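Local coordinates for polyhedrin (Antheraea mylitta cypovirus 4, PDB 5A9C), which forms the crystalline matrix of cypovirus polyhedra, the occlusion bodies that probably embed and protect virus particles outside the insect host, at residues F58-K63 with L170-V175. Residues are numbered along the deposited sequence; the frame is centred on the assembly and turned at random.
Sequences FPDYLK and LTNNIV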
loop_
_atom_site.group_PDB
_atom_site.type_symbol
_atom_site.label_atom_id
_atom_site.label_comp_id
_atom_site.label_asym_id
_atom_site.label_seq_id
_atom_site.Cartn_x
_atom_site.Cartn_y
_atom_site.Cartn_z
ATOM N N PHE A 58 1.201 -11.874 7.021
ATOM C CA PHE A 58 0.711 -10.661 7.673
ATOM C C PHE A 58 0.136 -11.012 9.039
ATOM O O PHE A 58 -0.439 -12.085 9.210
ATOM C CB PHE A 58 -0.386 -10.028 6.818
ATOM C CG PHE A 58 -1.576 -10.926 6.609
ATOM C CD1 PHE A 58 -1.528 -11.957 5.683
ATOM C CD2 PHE A 58 -2.732 -10.752 7.350
ATOM C CE1 PHE A 58 -2.615 -12.791 5.494
ATOM C CE2 PHE A 58 -3.824 -11.581 7.164
ATOM C CZ PHE A 58 -3.764 -12.603 6.232
ATOM N N PRO A 59 0.280 -10.105 10.015
ATOM C CA PRO A 59 -0.137 -10.381 11.394
ATOM C C PRO A 59 -1.583 -10.023 11.756
ATOM O O PRO A 59 -2.117 -10.619 12.692
ATOM C CB PRO A 59 0.821 -9.521 12.217
ATOM C CG PRO A 59 1.095 -8.352 11.335
ATOM C CD PRO A 59 1.112 -8.893 9.920
ATOM N N ASP A 60 -2.205 -9.082 11.051
ATOM C CA ASP A 60 -3.510 -8.579 11.488
ATOM C C ASP A 60 -4.613 -8.640 10.434
ATOM O O ASP A 60 -5.708 -9.141 10.700
ATOM C CB ASP A 60 -3.375 -7.153 12.022
ATOM C CG ASP A 60 -2.539 -7.086 13.285
ATOM O OD1 ASP A 60 -2.899 -7.766 14.269
ATOM O OD2 ASP A 60 -1.528 -6.355 13.289
ATOM N N TYR A 61 -4.335 -8.116 9.246
ATOM C CA TYR A 61 -5.324 -8.122 8.176
ATOM C C TYR A 61 -4.667 -8.014 6.811
ATOM O O TYR A 61 -3.559 -7.493 6.671
ATOM C CB TYR A 61 -6.343 -6.991 8.362
ATOM C CG TYR A 61 -5.727 -5.613 8.322
ATOM C CD1 TYR A 61 -5.588 -4.926 7.120
ATOM C CD2 TYR A 61 -5.271 -5.002 9.482
ATOM C CE1 TYR A 61 -5.014 -3.669 7.079
ATOM C CE2 TYR A 61 -4.697 -3.745 9.451
ATOM C CZ TYR A 61 -4.570 -3.084 8.247
ATOM O OH TYR A 61 -3.999 -1.831 8.215
ATOM N N LEU A 62 -5.365 -8.514 5.802
ATOM C CA LEU A 62 -4.868 -8.475 4.440
ATOM C C LEU A 62 -5.975 -8.044 3.490
ATOM O O LEU A 62 -7.052 -8.641 3.470
ATOM C CB LEU A 62 -4.341 -9.852 4.032
ATOM C CG LEU A 62 -3.941 -10.021 2.565
ATOM C CD1 LEU A 62 -2.687 -9.218 2.244
ATOM C CD2 LEU A 62 -3.733 -11.492 2.238
ATOM N N LYS A 63 -5.704 -6.997 2.720
ATOM C CA LYS A 63 -6.583 -6.566 1.641
ATOM C C LYS A 63 -5.833 -6.695 0.323
ATOM O O LYS A 63 -4.801 -6.053 0.126
ATOM C CB LYS A 63 -7.026 -5.115 1.852
ATOM C CG LYS A 63 -7.819 -4.883 3.124
ATOM C CD LYS A 63 -8.100 -3.403 3.332
ATOM C CE LYS A 63 -6.808 -2.603 3.362
ATOM N NZ LYS A 63 -7.051 -1.153 3.580
ATOM N N LEU A 170 -2.758 -1.145 13.293
ATOM C CA LEU A 170 -2.504 -0.403 12.064
ATOM C C LEU A 170 -1.009 -0.321 11.762
ATOM O O LEU A 170 -0.580 -0.562 10.633
ATOM C CB LEU A 170 -3.115 0.998 12.165
ATOM C CG LEU A 170 -2.954 1.964 10.990
ATOM C CD1 LEU A 170 -1.563 2.571 10.987
ATOM C CD2 LEU A 170 -3.245 1.267 9.668
ATOM N N THR A 171 -0.221 0.012 12.779
ATOM C CA THR A 171 1.217 0.203 12.611
ATOM C C THR A 171 1.988 -1.114 12.637
ATOM O O THR A 171 3.109 -1.198 12.135
ATOM C CB THR A 171 1.783 1.137 13.698
ATOM O OG1 THR A 171 1.581 0.547 14.989
ATOM C CG2 THR A 171 1.084 2.483 13.655
ATOM N N ASN A 172 1.381 -2.140 13.221
ATOM C CA ASN A 172 2.025 -3.441 13.371
ATOM C C ASN A 172 1.849 -4.326 12.140
ATOM O O ASN A 172 2.589 -5.292 11.943
ATOM C CB ASN A 172 1.465 -4.154 14.603
ATOM C CG ASN A 172 2.035 -5.541 14.788
ATOM O OD1 ASN A 172 1.498 -6.520 14.270
ATOM N ND2 ASN A 172 3.125 -5.637 15.539
ATOM N N ASN A 173 0.867 -3.989 11.313
ATOM C CA ASN A 173 0.498 -4.838 10.186
ATOM C C ASN A 173 1.316 -4.597 8.916
ATOM O O ASN A 173 0.910 -3.837 8.036
ATOM C CB ASN A 173 -0.998 -4.707 9.891
ATOM C CG ASN A 173 -1.479 -5.717 8.871
ATOM O OD1 ASN A 173 -1.521 -6.917 9.142
ATOM N ND2 ASN A 173 -1.848 -5.236 7.691
ATOM N N ILE A 174 2.468 -5.255 8.826
ATOM C CA ILE A 174 3.291 -5.197 7.625
ATOM C C ILE A 174 3.042 -6.429 6.764
ATOM O O ILE A 174 3.468 -7.533 7.109
ATOM C CB ILE A 174 4.798 -5.118 7.964
ATOM C CG1 ILE A 174 5.115 -3.822 8.715
ATOM C CG2 ILE A 174 5.637 -5.226 6.701
ATOM C CD1 ILE A 174 6.589 -3.658 9.052
ATOM N N VAL A 175 2.340 -6.239 5.651
ATOM C CA VAL A 175 2.076 -7.325 4.717
ATOM C C VAL A 175 3.312 -7.610 3.871
ATOM O O VAL A 175 3.859 -6.711 3.230
ATOM C CB VAL A 175 0.884 -7.004 3.790
ATOM C CG1 VAL A 175 0.696 -8.111 2.760
ATOM C CG2 VAL A 175 -0.387 -6.805 4.606
#
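The CA atoms of Phe58 and Val175 come within 4.7 Å of each other, while Asp60 and Asn173 lie opposite each other farther along. Segment 58-63 runs from the end of strand 51-58 through a bend at Pro59 and Asp60 into strand 61-66; segment 170-175 is the end of helix 165-172 and its exit, where Asn173 centres an inverse gamma turn. The side chain of Asn173 enters the bend and hydrogen-bonds to the backbone of Asp60 and Tyr61. CG lies anti to the backbone N (chi1 -171°), which carries the carboxamide into the bend; there OD1 accepts from two backbone amides on the same face of its plane: Asp60 N at 3.0 Å, tilted from the carbonyl plane, and Tyr61 N at 3.1 Å, a nearly straight N-H...O (169°) whose donor stands well above that plane. ND2 donates a hydrogen bond to Tyr61 O at 3.0 Å, so both polar atoms of the buried amide are used and its rotation is fixed. The Tyr61 ring stacks on the same amide, the planes 21° apart and ND2 over the ring centre, 3.4 Å above its plane, while Tyr61 OH reaches Leu170 CD2. Nearby, Pro59 CD packs 3.4 Å from Asn173 OD1. Val175 adds apolar contacts, CG1 against Leu62 CD1 (3.6 Å) and CG2 against Phe58 CB. Asp60 OD1 turns to a salt bridge with Arg160. Asn173 O and Leu170 O accept from Lys63 NZ of a neighbouring subunit, tying this corner into the trimer. The arrangement is an asparagine side chain bridging backbone groups of a tight strand-to-strand connection, here joining the helix 165-172 exit to the link between two antiparallel sheets in this base-domain-deleted form of polyhedrin.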